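Local coordinates for protein prolyl oligopeptidase (Novosphingobium capsulatum, PDB 1YR2) that probably hydrolyses oligopeptides after proline, and less readily after alanine, as a serine endopeptidase of the S9A family with a beta-propeller domain, at residues D321-V326 against V369-N374; V150-N155 against K192-A197; T564-L569 against R588-A593; W208-G213 against S225-P230; D328-V333 against V346-S351. All coordinates share one frame; numbering follows the deposited sequence.

Interaction 1 (D321-V326 against V369-N374)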
# COMPACT_ATOMS: atom_id res chain seq x y z
N ASP A 321 6.48 2.33 -20.39
CA ASP A 321 6.89 1.16 -19.60
C ASP A 321 6.75 -0.09 -20.51
O ASP A 321 5.65 -0.37 -21.00
CB ASP A 321 5.94 0.93 -18.43
CG ASP A 321 6.11 1.96 -17.30
OD1 ASP A 321 7.17 2.60 -17.17
OD2 ASP A 321 5.19 2.13 -16.51
N PHE A 322 7.85 -0.80 -20.70
CA PHE A 322 7.86 -1.96 -21.61
C PHE A 322 7.12 -3.12 -20.97
O PHE A 322 7.37 -3.45 -19.85
CB PHE A 322 9.31 -2.35 -21.86
CG PHE A 322 9.49 -3.60 -22.70
CD1 PHE A 322 8.89 -3.74 -23.91
CD2 PHE A 322 10.32 -4.62 -22.23
CE1 PHE A 322 9.07 -4.89 -24.65
CE2 PHE A 322 10.53 -5.74 -22.98
CZ PHE A 322 9.91 -5.85 -24.20
N VAL A 323 6.19 -3.71 -21.71
CA VAL A 323 5.44 -4.87 -21.22
C VAL A 323 6.14 -6.15 -21.66
O VAL A 323 6.72 -6.84 -20.83
CB VAL A 323 3.98 -4.80 -21.69
CG1 VAL A 323 3.17 -5.98 -21.22
CG2 VAL A 323 3.31 -3.56 -21.19
N ASP A 324 6.09 -6.44 -22.96
CA ASP A 324 6.79 -7.56 -23.55
C ASP A 324 6.73 -7.40 -25.07
O ASP A 324 6.10 -6.46 -25.58
CB ASP A 324 6.13 -8.88 -23.11
CG ASP A 324 7.04 -10.11 -23.21
OD1 ASP A 324 8.22 -10.07 -23.68
OD2 ASP A 324 6.62 -11.20 -22.79
N GLY A 325 7.41 -8.30 -25.77
CA GLY A 325 7.37 -8.36 -27.22
C GLY A 325 6.99 -9.76 -27.68
O GLY A 325 7.20 -10.72 -26.97
N VAL A 326 6.34 -9.84 -28.83
CA VAL A 326 6.11 -11.10 -29.51
C VAL A 326 6.50 -10.83 -30.94
O VAL A 326 5.95 -9.94 -31.59
CB VAL A 326 4.63 -11.54 -29.50
CG1 VAL A 326 4.43 -12.85 -30.29
CG2 VAL A 326 4.12 -11.67 -28.14
N VAL A 369 0.31 -3.60 -16.79
CA VAL A 369 -0.13 -4.46 -17.87
C VAL A 369 0.85 -5.59 -17.96
O VAL A 369 2.02 -5.36 -17.79
CB VAL A 369 -0.16 -3.71 -19.20
CG1 VAL A 369 -0.39 -4.65 -20.32
CG2 VAL A 369 -1.24 -2.67 -19.20
N GLY A 370 0.38 -6.79 -18.21
CA GLY A 370 1.25 -7.90 -18.52
C GLY A 370 0.68 -8.68 -19.68
O GLY A 370 -0.51 -8.59 -20.00
N ILE A 371 1.53 -9.48 -20.33
CA ILE A 371 1.09 -10.32 -21.40
C ILE A 371 1.22 -11.79 -20.98
O ILE A 371 2.24 -12.19 -20.42
CB ILE A 371 1.86 -10.03 -22.68
CG1 ILE A 371 1.40 -8.69 -23.27
CG2 ILE A 371 1.56 -11.09 -23.72
CD1 ILE A 371 2.21 -8.16 -24.51
N ALA A 372 0.16 -12.56 -21.24
CA ALA A 372 0.18 -14.01 -20.97
C ALA A 372 -0.75 -14.73 -21.93
O ALA A 372 -1.81 -14.23 -22.26
CB ALA A 372 -0.21 -14.30 -19.50
N GLY A 373 -0.33 -15.91 -22.38
CA GLY A 373 -1.14 -16.68 -23.30
C GLY A 373 -1.11 -15.87 -24.59
O GLY A 373 -0.01 -15.55 -25.08
N ASN A 374 -2.25 -15.45 -25.10
CA ASN A 374 -2.28 -14.61 -26.31
C ASN A 374 -2.94 -13.28 -26.04
O ASN A 374 -3.45 -12.68 -26.95
CB ASN A 374 -3.01 -15.29 -27.47
CG ASN A 374 -2.31 -16.54 -27.94
OD1 ASN A 374 -1.06 -16.60 -27.98
ND2 ASN A 374 -3.09 -17.57 -28.24
O HOH W 1 5.15 -11.68 -20.55
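Two consecutive blades of the N-terminal beta-propeller meet here through the first strand of each, 320-326 and 365-372. The short strand segments run nearly side by side in the same direction, with 14° between them, but their axes come no closer than 6.2 Å and no direct hydrogen bond crosses the gap. Side chains fill it instead, Val323 foremost. Its CG1, anti to the backbone N, reaches over the opposite strand to lie 3.8 Å from Gly370 CA. The same methyl meets Val369 CG1 at 3.9 Å on one flank and Ile371 CG1 at 3.8 Å on the other. Val323 CG2 adds a second touch, 4.0 Å from Val369 CG1, and the two valines cross at about a right angle. An alanine at Val323 would take away both of these methyls and would probably loosen the packing between the blades. Farther along, Asp324 CB approaches Ile371 CD1 at 4.2 Å, and a polar link follows: water 1 sits 2.7 Å from Asp324 OD2 and 3.0 Å from Ile371 O. Asp324 OD2 is also hydrogen-bonded to Ser277 OG, while its OD1 accepts a weak bond from Gly325 N, so both oxygens are engaged. Side-chain packing between separate four-stranded sheets, without backbone pairing, is typical of neighbouring blades in a beta-propeller.

Interaction 2 (V150-N155 against K192-A197)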
# COMPACT_ATOMS: atom_id res chain seq x y z
N VAL A 150 14.76 -26.03 -2.06
CA VAL A 150 15.41 -24.77 -1.79
C VAL A 150 16.58 -24.57 -2.73
O VAL A 150 17.57 -25.29 -2.70
CB VAL A 150 15.88 -24.67 -0.35
CG1 VAL A 150 16.66 -23.38 -0.11
CG2 VAL A 150 14.67 -24.83 0.59
N LEU A 151 16.46 -23.57 -3.58
CA LEU A 151 17.47 -23.17 -4.53
C LEU A 151 18.37 -22.10 -3.95
O LEU A 151 19.58 -22.22 -4.07
CB LEU A 151 16.81 -22.70 -5.83
CG LEU A 151 17.77 -22.40 -6.97
CD1 LEU A 151 18.68 -23.60 -7.34
CD2 LEU A 151 16.97 -21.95 -8.19
N LEU A 152 17.81 -21.04 -3.35
CA LEU A 152 18.58 -20.12 -2.51
C LEU A 152 17.94 -19.94 -1.15
O LEU A 152 16.72 -19.85 -1.04
CB LEU A 152 18.70 -18.74 -3.17
CG LEU A 152 19.23 -18.65 -4.60
CD1 LEU A 152 18.95 -17.26 -5.16
CD2 LEU A 152 20.69 -18.97 -4.59
N ASP A 153 18.76 -19.94 -0.09
CA ASP A 153 18.29 -19.56 1.23
C ASP A 153 19.14 -18.43 1.80
O ASP A 153 20.14 -18.66 2.47
CB ASP A 153 18.29 -20.73 2.18
CG ASP A 153 17.54 -20.40 3.47
OD1 ASP A 153 17.32 -19.19 3.75
OD2 ASP A 153 17.09 -21.27 4.22
N PRO A 154 18.71 -17.20 1.57
CA PRO A 154 19.51 -16.04 1.97
C PRO A 154 19.73 -15.93 3.48
O PRO A 154 20.73 -15.33 3.89
CB PRO A 154 18.72 -14.87 1.42
CG PRO A 154 17.78 -15.45 0.46
CD PRO A 154 17.48 -16.82 0.88
N ASN A 155 18.85 -16.55 4.27
CA ASN A 155 18.99 -16.56 5.72
C ASN A 155 20.26 -17.32 6.18
O ASN A 155 20.74 -17.06 7.26
CB ASN A 155 17.73 -17.17 6.39
CG ASN A 155 16.46 -16.51 5.94
OD1 ASN A 155 16.20 -15.36 6.28
ND2 ASN A 155 15.66 -17.23 5.14
N LYS A 192 25.53 -13.12 -9.04
CA LYS A 192 26.09 -14.47 -8.94
C LYS A 192 25.13 -15.39 -9.71
O LYS A 192 24.03 -15.00 -10.10
CB LYS A 192 26.13 -14.90 -7.48
CG LYS A 192 27.12 -14.14 -6.65
CD LYS A 192 27.19 -14.63 -5.23
CE LYS A 192 27.95 -13.62 -4.39
NZ LYS A 192 28.28 -14.12 -3.04
N PHE A 193 25.54 -16.63 -9.88
CA PHE A 193 24.78 -17.58 -10.67
C PHE A 193 24.80 -18.94 -9.95
O PHE A 193 25.80 -19.35 -9.35
CB PHE A 193 25.39 -17.71 -12.08
CG PHE A 193 25.46 -16.42 -12.88
CD1 PHE A 193 26.50 -15.51 -12.71
CD2 PHE A 193 24.46 -16.12 -13.83
CE1 PHE A 193 26.53 -14.34 -13.42
CE2 PHE A 193 24.51 -14.99 -14.59
CZ PHE A 193 25.52 -14.08 -14.40
N VAL A 194 23.71 -19.68 -10.10
CA VAL A 194 23.62 -21.05 -9.62
C VAL A 194 23.07 -21.93 -10.77
O VAL A 194 22.30 -21.47 -11.63
CB VAL A 194 22.74 -21.09 -8.36
CG1 VAL A 194 21.32 -20.68 -8.64
CG2 VAL A 194 22.74 -22.41 -7.72
N GLY A 195 23.57 -23.16 -10.84
CA GLY A 195 23.01 -24.17 -11.72
C GLY A 195 21.77 -24.73 -11.05
O GLY A 195 21.75 -25.08 -9.88
N VAL A 196 20.71 -24.82 -11.80
CA VAL A 196 19.45 -25.13 -11.20
C VAL A 196 19.32 -26.62 -10.85
O VAL A 196 18.78 -26.95 -9.78
CB VAL A 196 18.29 -24.68 -12.11
CG1 VAL A 196 16.99 -25.16 -11.59
CG2 VAL A 196 18.27 -23.14 -12.24
N ALA A 197 19.77 -27.50 -11.74
CA ALA A 197 19.66 -28.96 -11.53
C ALA A 197 20.25 -29.36 -10.18
O ALA A 197 19.62 -30.08 -9.41
CB ALA A 197 20.34 -29.74 -12.66
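This is a buried contact carried by apolar side chains between two consecutive blades of the beta-propeller, made where the fourth strand of one blade, 149-152, faces the third strand of the next, 188-195. No hydrogen bond crosses between the segments. Leu151 carries most of the contact: its CG lies anti to the backbone N (chi1 -173°), which sends the isobutyl group across to strand 188-195 and the residues just after it. Its CD1 rests 4.1 Å from Val194 CG1 and 4.1 Å from Val196 O, so one methyl touches both a side chain and the backbone beyond the strand end. The other branch, Leu151 CD2, approaches Val196 CG2 at a looser 4.4 Å. Val194 presents CG1 from the crowded position between its backbone N and carbonyl carbon (chi1 64°), and this methyl also meets Leu152 CD2 at 4.4 Å. Two successive leucines can share one valine because they form a classic beta bulge opposite Leu135, and the chain turns a corner at Leu151. Past the bulge, Asp153 OD1 accepts from Asn155 N at 3.1 Å, closing an Asx turn, and from Asn155 ND2 at 2.9 Å on its syn lone pair. Asp153 OD2 is held by Gln134 NE2. Around the leucines, Val137 of strand 134-139 packs on Leu151 and Tyr179 of strand 176-183 on Leu152, while Arg149 NH1 donates to Val196 O, so that strands of both blades enclose the contact.

Interaction 3 (T564-L569 against R588-A593)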
# COMPACT_ATOMS: atom_id res chain seq x y z
N THR A 564 -25.08 -0.36 11.13
CA THR A 564 -24.59 0.03 12.45
C THR A 564 -25.71 0.54 13.34
O THR A 564 -26.53 1.32 12.89
CB THR A 564 -23.59 1.18 12.25
OG1 THR A 564 -22.60 0.75 11.30
CG2 THR A 564 -22.81 1.52 13.56
N PRO A 565 -25.74 0.16 14.62
CA PRO A 565 -26.71 0.76 15.55
C PRO A 565 -26.45 2.24 15.72
O PRO A 565 -25.32 2.72 15.55
CB PRO A 565 -26.49 -0.00 16.86
CG PRO A 565 -25.71 -1.22 16.52
CD PRO A 565 -24.93 -0.89 15.26
N ARG A 566 -27.50 2.96 16.08
CA ARG A 566 -27.41 4.39 16.36
C ARG A 566 -26.24 4.76 17.27
O ARG A 566 -25.54 5.75 17.03
CB ARG A 566 -28.73 4.89 16.97
CG ARG A 566 -28.79 6.38 17.26
CD ARG A 566 -28.52 7.22 16.04
NE ARG A 566 -28.34 8.63 16.34
CZ ARG A 566 -27.21 9.23 16.69
NH1 ARG A 566 -26.07 8.54 16.82
NH2 ARG A 566 -27.22 10.54 16.94
N HIS A 567 -26.04 3.97 18.33
CA HIS A 567 -24.98 4.25 19.29
C HIS A 567 -23.82 3.25 19.21
O HIS A 567 -23.10 3.07 20.18
CB HIS A 567 -25.58 4.35 20.73
CG HIS A 567 -26.59 5.44 20.86
ND1 HIS A 567 -26.28 6.77 20.63
CD2 HIS A 567 -27.93 5.39 21.07
CE1 HIS A 567 -27.38 7.50 20.77
NE2 HIS A 567 -28.39 6.69 21.02
N GLY A 568 -23.61 2.66 18.04
CA GLY A 568 -22.57 1.67 17.83
C GLY A 568 -21.51 2.04 16.81
O GLY A 568 -20.84 1.14 16.31
N LEU A 569 -21.35 3.31 16.49
CA LEU A 569 -20.32 3.74 15.54
C LEU A 569 -19.03 4.23 16.20
O LEU A 569 -19.04 5.15 17.04
CB LEU A 569 -20.89 4.84 14.62
CG LEU A 569 -20.02 5.31 13.48
CD1 LEU A 569 -19.59 4.18 12.56
CD2 LEU A 569 -20.77 6.36 12.71
N ARG A 588 -19.82 16.75 15.09
CA ARG A 588 -20.93 15.80 15.30
C ARG A 588 -20.62 14.79 16.38
O ARG A 588 -20.63 13.59 16.14
CB ARG A 588 -21.29 15.10 13.99
CG ARG A 588 -21.93 16.01 12.98
CD ARG A 588 -23.26 16.59 13.38
NE ARG A 588 -24.17 15.54 13.79
CZ ARG A 588 -24.87 14.81 12.92
NH1 ARG A 588 -24.80 15.05 11.63
NH2 ARG A 588 -25.68 13.85 13.34
N PRO A 589 -20.39 15.26 17.60
CA PRO A 589 -20.09 14.37 18.73
C PRO A 589 -21.24 13.40 18.99
O PRO A 589 -20.99 12.28 19.47
CB PRO A 589 -19.90 15.32 19.90
CG PRO A 589 -20.55 16.59 19.48
CD PRO A 589 -20.40 16.67 17.99
N ASP A 590 -22.46 13.79 18.63
CA ASP A 590 -23.63 12.90 18.79
C ASP A 590 -23.65 11.69 17.87
O ASP A 590 -24.36 10.73 18.14
CB ASP A 590 -24.94 13.68 18.53
CG ASP A 590 -24.98 14.26 17.13
OD1 ASP A 590 -24.01 14.96 16.71
OD2 ASP A 590 -25.92 14.05 16.35
N LEU A 591 -22.89 11.73 16.78
CA LEU A 591 -22.90 10.63 15.82
C LEU A 591 -22.04 9.41 16.19
O LEU A 591 -22.28 8.31 15.67
CB LEU A 591 -22.48 11.17 14.46
CG LEU A 591 -22.66 10.41 13.15
CD1 LEU A 591 -24.07 9.82 12.96
CD2 LEU A 591 -22.31 11.42 12.03
N PHE A 592 -21.05 9.61 17.07
CA PHE A 592 -19.98 8.63 17.34
C PHE A 592 -20.01 8.18 18.79
O PHE A 592 -20.08 8.99 19.71
CB PHE A 592 -18.59 9.23 17.00
CG PHE A 592 -18.56 9.87 15.63
CD1 PHE A 592 -18.74 9.10 14.50
CD2 PHE A 592 -18.45 11.25 15.48
CE1 PHE A 592 -18.76 9.67 13.23
CE2 PHE A 592 -18.47 11.83 14.21
CZ PHE A 592 -18.61 11.03 13.08
N ALA A 593 -19.96 6.88 19.00
CA ALA A 593 -19.86 6.35 20.35
C ALA A 593 -18.45 6.47 20.87
O ALA A 593 -18.24 6.67 22.08
CB ALA A 593 -20.31 4.93 20.40
O HOH W 2 -22.75 6.07 17.41
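The guanidinium of Arg566 meets a backbone carbonyl end-on: NH1 and NH2 both donate to Asp590 O, each at 3.1 Å, with the oxygen near the guanidinium plane. The two bonds differ at the acceptor, since NH1 lies on a lone pair in the carbonyl plane whereas NH2 stands well above it. A bend at chi2 (57°) turns the arginine chain to this position. Arg566 NH2 forms a long salt bridge to Asp590 OD2, at 3.8 Å. Deeper in, Ala593 N donates to Leu569 O at 2.8 Å, nearly along the C=O axis, and Leu569 CD2 packs 3.9 Å from Phe592 CD1, the two side chains lying side by side. Water 2 knits the backbones together by donating to Arg566 O and Leu591 O while accepting from Leu569 N. In the next shell, Arg588 holds the Asp590 carboxylate side-on: NE reaches OD1 at 3.0 Å and NH2 reaches OD2 at 3.0 Å, both on syn lone pairs. Arg588 NH1 is salt-bridged in turn to Glu556 of helix 544-560, which ties the network to that helix. The carboxylate between two arginines would probably ease the repulsion of their like charges. Arg566 sits within a type I turn from Pro565 to Gly568, closed by Gly568 N to Pro565 O. Since strands 569-574 and 594-598 are parallel neighbours joined through helix 576-587, these are the entry loops of a beta-alpha-beta crossover, the repeating unit of the alpha/beta-hydrolase sheet.

Interaction 4 (W208-G213 against S225-P230)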
# COMPACT_ATOMS: atom_id res chain seq x y z
N TRP A 208 30.29 -4.25 -9.34
CA TRP A 208 29.95 -2.85 -9.65
C TRP A 208 28.62 -2.69 -10.32
O TRP A 208 28.37 -1.73 -11.05
CB TRP A 208 31.07 -2.16 -10.42
CG TRP A 208 32.38 -2.44 -9.81
CD1 TRP A 208 33.37 -3.22 -10.33
CD2 TRP A 208 32.81 -2.05 -8.51
NE1 TRP A 208 34.43 -3.29 -9.45
CE2 TRP A 208 34.11 -2.58 -8.32
CE3 TRP A 208 32.25 -1.26 -7.49
CZ2 TRP A 208 34.85 -2.38 -7.15
CZ3 TRP A 208 32.99 -1.05 -6.31
CH2 TRP A 208 34.28 -1.61 -6.15
N VAL A 209 27.74 -3.63 -10.04
CA VAL A 209 26.39 -3.59 -10.57
C VAL A 209 25.63 -2.68 -9.61
O VAL A 209 25.84 -2.74 -8.39
CB VAL A 209 25.81 -4.99 -10.54
CG1 VAL A 209 24.35 -4.99 -10.89
CG2 VAL A 209 26.61 -5.91 -11.46
N LYS A 210 24.80 -1.83 -10.15
CA LYS A 210 24.03 -0.94 -9.31
C LYS A 210 22.84 -0.42 -10.04
O LYS A 210 22.95 -0.07 -11.23
CB LYS A 210 24.89 0.21 -8.77
CG LYS A 210 24.09 1.26 -7.96
CD LYS A 210 24.94 2.29 -7.21
CE LYS A 210 25.96 3.00 -8.01
NZ LYS A 210 26.71 3.98 -7.12
N PHE A 211 21.70 -0.36 -9.36
CA PHE A 211 20.47 0.12 -10.02
C PHE A 211 20.21 -0.56 -11.36
O PHE A 211 19.94 0.11 -12.37
CB PHE A 211 20.50 1.67 -10.20
CG PHE A 211 20.68 2.42 -8.92
CD1 PHE A 211 20.04 2.01 -7.77
CD2 PHE A 211 21.47 3.58 -8.90
CE1 PHE A 211 20.26 2.71 -6.56
CE2 PHE A 211 21.67 4.28 -7.73
CZ PHE A 211 21.06 3.82 -6.55
N SER A 212 20.24 -1.89 -11.35
CA SER A 212 20.20 -2.73 -12.54
C SER A 212 19.03 -3.70 -12.58
O SER A 212 18.55 -4.13 -11.53
CB SER A 212 21.47 -3.55 -12.50
OG SER A 212 21.66 -4.32 -13.67
N GLY A 213 18.62 -4.06 -13.77
CA GLY A 213 17.89 -5.29 -14.01
C GLY A 213 18.77 -6.50 -14.12
O GLY A 213 20.00 -6.44 -13.95
N SER A 225 23.32 -3.57 -15.80
CA SER A 225 23.83 -2.22 -15.76
C SER A 225 24.83 -2.07 -14.62
O SER A 225 24.69 -2.70 -13.57
CB SER A 225 22.69 -1.23 -15.58
OG SER A 225 21.74 -1.38 -16.64
N ARG A 226 25.86 -1.27 -14.87
CA ARG A 226 26.94 -1.07 -13.93
C ARG A 226 27.52 0.36 -14.07
O ARG A 226 27.18 1.08 -14.99
CB ARG A 226 28.05 -2.07 -14.15
CG ARG A 226 28.75 -2.00 -15.52
CD ARG A 226 30.10 -2.77 -15.54
NE ARG A 226 31.05 -2.00 -14.76
CZ ARG A 226 32.28 -2.40 -14.42
NH1 ARG A 226 32.74 -3.58 -14.85
NH2 ARG A 226 33.05 -1.60 -13.66
N PHE A 227 28.39 0.69 -13.13
CA PHE A 227 29.12 1.95 -13.09
C PHE A 227 30.61 1.67 -13.05
O PHE A 227 31.02 0.56 -12.79
CB PHE A 227 28.76 2.77 -11.85
CG PHE A 227 27.34 3.25 -11.83
CD1 PHE A 227 26.30 2.39 -11.47
CD2 PHE A 227 27.05 4.55 -12.16
CE1 PHE A 227 24.95 2.84 -11.47
CE2 PHE A 227 25.74 4.99 -12.17
CZ PHE A 227 24.67 4.10 -11.81
N ALA A 228 31.42 2.68 -13.31
CA ALA A 228 32.88 2.53 -13.26
C ALA A 228 33.31 2.08 -11.87
O ALA A 228 32.73 2.48 -10.88
CB ALA A 228 33.58 3.84 -13.61
N GLU A 229 34.35 1.25 -11.83
CA GLU A 229 34.95 0.88 -10.56
C GLU A 229 35.61 2.20 -10.06
O GLU A 229 36.51 2.74 -10.74
CB GLU A 229 35.90 -0.34 -10.74
CG GLU A 229 37.38 -0.13 -10.45
CD GLU A 229 37.97 -1.13 -9.46
OE1 GLU A 229 37.89 -0.90 -8.22
OE2 GLU A 229 38.54 -2.13 -9.91
N PRO A 230 35.13 2.72 -8.93
CA PRO A 230 35.57 4.03 -8.41
C PRO A 230 36.98 3.98 -7.79
O PRO A 230 37.55 2.88 -7.77
CB PRO A 230 34.55 4.34 -7.31
CG PRO A 230 34.06 3.01 -6.83
CD PRO A 230 34.16 2.08 -8.01
O HOH W 3 19.64 -3.24 -16.54
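A chi1 of -46° sets the Trp208 indole beside its own backbone N, and a bend at chi3 (51°) folds the end of Lys210 over the Phe227 ring. The indole receives two aliphatic groups on one face as CH-pi contacts: Glu229 CB lies 3.7 Å from the centroid of its five-membered ring and Pro230 CD 4.0 Å from that of its six-membered ring. Arg226 NH2 approaches Trp208 CD1 obliquely at 3.7 Å, its guanidinium oriented by NE and NH2, which both donate to Phe227 O. A glycine in place of Trp208 would remove the platform under Glu229 and Pro230 and would probably leave that end of the loop more mobile. In the second side-chain pairing, Lys210 CE sits over one face of the Phe227 ring, 3.9 Å from its centroid, with NZ above the same face in a cation-pi contact; NZ is also bonded to Asn240 OD1 and interacts with the Trp188 ring. The backbones meet at a single bridge, Val209 with Arg226, beside which Phe227 N donates to Trp208 O at 3.2 Å. Beyond it, Ser225 N donates almost straight (173°) to Ser212 OG, 2.8 Å away, and that hydroxyl donates in turn to Gly213 O at 2.7 Å. Water 3 joins Gly213 N to Ser225 OG, which also bonds His271 O. The contact thus links strand 204-210, the fourth of one propeller blade, to strand 221-226, the second of the next, with Val191 of strand 188-195 and Val245 of strand 244-249 packed behind.

Interaction 5 (D328-V333 against V346-S351)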
# COMPACT_ATOMS: atom_id res chain seq x y z
N ASP A 328 8.14 -9.19 -33.91
CA ASP A 328 8.70 -7.85 -34.08
C ASP A 328 7.73 -6.77 -33.62
O ASP A 328 7.75 -5.64 -34.09
CB ASP A 328 9.11 -7.62 -35.52
CG ASP A 328 10.37 -8.35 -35.90
OD1 ASP A 328 11.22 -8.63 -35.01
OD2 ASP A 328 10.61 -8.62 -37.11
N GLN A 329 6.84 -7.16 -32.71
CA GLN A 329 5.93 -6.23 -32.06
C GLN A 329 6.22 -6.15 -30.57
O GLN A 329 6.39 -7.17 -29.92
CB GLN A 329 4.48 -6.65 -32.32
CG GLN A 329 4.13 -6.50 -33.81
CD GLN A 329 2.74 -6.89 -34.16
OE1 GLN A 329 2.15 -7.74 -33.49
NE2 GLN A 329 2.19 -6.26 -35.20
N LEU A 330 6.24 -4.94 -30.05
CA LEU A 330 6.46 -4.66 -28.64
C LEU A 330 5.24 -3.90 -28.08
O LEU A 330 4.66 -3.07 -28.74
CB LEU A 330 7.67 -3.75 -28.51
CG LEU A 330 9.01 -4.20 -29.10
CD1 LEU A 330 10.07 -3.17 -28.74
CD2 LEU A 330 9.43 -5.57 -28.62
N TRP A 331 4.90 -4.13 -26.82
CA TRP A 331 3.82 -3.39 -26.19
C TRP A 331 4.37 -2.60 -25.01
O TRP A 331 5.20 -3.09 -24.29
CB TRP A 331 2.78 -4.37 -25.63
CG TRP A 331 1.92 -4.92 -26.74
CD1 TRP A 331 0.69 -4.48 -27.10
CD2 TRP A 331 2.25 -5.97 -27.64
NE1 TRP A 331 0.21 -5.21 -28.16
CE2 TRP A 331 1.13 -6.15 -28.50
CE3 TRP A 331 3.32 -6.85 -27.75
CZ2 TRP A 331 1.10 -7.11 -29.52
CZ3 TRP A 331 3.28 -7.83 -28.78
CH2 TRP A 331 2.18 -7.93 -29.64
N PHE A 332 3.85 -1.39 -24.83
CA PHE A 332 4.23 -0.48 -23.78
C PHE A 332 2.99 0.11 -23.10
O PHE A 332 1.94 0.30 -23.72
CB PHE A 332 5.05 0.74 -24.35
CG PHE A 332 6.38 0.36 -24.92
CD1 PHE A 332 6.46 -0.08 -26.22
CD2 PHE A 332 7.56 0.48 -24.17
CE1 PHE A 332 7.66 -0.42 -26.78
CE2 PHE A 332 8.79 0.13 -24.74
CZ PHE A 332 8.84 -0.33 -26.04
N VAL A 333 3.10 0.44 -21.83
CA VAL A 333 2.11 1.28 -21.16
C VAL A 333 2.64 2.70 -21.34
O VAL A 333 3.71 3.01 -20.83
CB VAL A 333 2.00 0.98 -19.65
CG1 VAL A 333 1.00 1.91 -18.98
CG2 VAL A 333 1.61 -0.50 -19.45
N VAL A 346 4.11 -1.19 -30.69
CA VAL A 346 5.07 -0.71 -31.69
C VAL A 346 5.50 -1.88 -32.57
O VAL A 346 5.97 -2.90 -32.08
CB VAL A 346 6.27 -0.16 -30.98
CG1 VAL A 346 7.29 0.38 -31.97
CG2 VAL A 346 5.82 0.91 -30.07
N ASP A 347 5.29 -1.75 -33.87
CA ASP A 347 5.69 -2.76 -34.87
C ASP A 347 7.00 -2.34 -35.51
O ASP A 347 7.12 -1.23 -36.04
CB ASP A 347 4.60 -2.87 -35.91
CG ASP A 347 4.79 -4.07 -36.83
OD1 ASP A 347 5.83 -4.14 -37.50
OD2 ASP A 347 3.94 -4.98 -36.94
N LEU A 348 8.01 -3.20 -35.37
CA LEU A 348 9.32 -2.91 -35.90
C LEU A 348 9.69 -3.76 -37.10
O LEU A 348 10.87 -3.86 -37.41
CB LEU A 348 10.33 -3.17 -34.78
CG LEU A 348 10.10 -2.35 -33.51
CD1 LEU A 348 10.90 -2.90 -32.32
CD2 LEU A 348 10.42 -0.91 -33.70
N SER A 349 8.72 -4.41 -37.74
CA SER A 349 9.03 -5.23 -38.90
C SER A 349 9.30 -4.40 -40.15
O SER A 349 9.97 -4.86 -41.04
CB SER A 349 7.92 -6.23 -39.19
OG SER A 349 6.69 -5.58 -39.44
N GLY A 350 8.82 -3.16 -40.19
CA GLY A 350 8.97 -2.28 -41.34
C GLY A 350 10.27 -1.52 -41.27
O GLY A 350 11.03 -1.70 -40.34
N SER A 351 10.56 -0.69 -42.26
CA SER A 351 11.75 0.16 -42.23
C SER A 351 11.70 1.22 -41.14
O SER A 351 12.74 1.58 -40.65
CB SER A 351 12.04 0.80 -43.61
OG SER A 351 10.85 1.34 -44.17
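Leu330 lays its CD1 against Leu348 CD1 at 3.7 Å, the two side chains crossing obliquely. On the same face of the sheet as Leu330, Val346 CG2 touches the Phe332 ring obliquely, 4.0 Å from Phe332 CE1. The backbones are paired antiparallel: Leu330 and Val346 form a hydrogen-bonded pair, with Leu330 N donating to Val346 O at 2.9 Å and Val346 N to Leu330 O at 2.8 Å. Gln329 and Asp347, the adjacent non-hydrogen-bonded pair, point to the opposite face. There the extended Gln329 chain brings NE2 to Asp347 OD2 at 2.8 Å, using the anti lone pair, with amide and carboxylate planes 87° apart. The other oxygen, Asp347 OD1, accepts from Ser349 N at 2.9 Å, making an Asx turn, and from Ser349 OG at 2.6 Å, so the carboxylate is gripped at both ends and its rotation is fixed. Where the pairing ends, Leu348 N donates to Asp328 O at 2.8 Å, almost in line. Asp328 OD1 itself reaches Arg280 and Trp281. This hairpin supplies the two middle strands, 329-334 and 342-347, of a four-stranded blade, its leucine face packed on Trp281 and Val283 of the preceding blade's strand 281-287.

Four of the five contacts belong to the beta-propeller, and interaction 3 alone lies in the alpha/beta-hydrolase domain, its centre 50 to 59 Å from the others. Along the chain the order is 2, 4, 1 with 5 nested inside its loop, then 3. Interactions 1 and 5 touch, their centres 12 Å apart, because strands 320-326 and 329-334 are neighbours in one blade; interaction 5 binds strands within that blade and interaction 1 joins it to the next. Interactions 2 and 4, centres 22 Å apart, share the blade containing strands 188-195 and 204-210 and contact the blades before and after it. The propeller thus combines pairing within blades and packing between them.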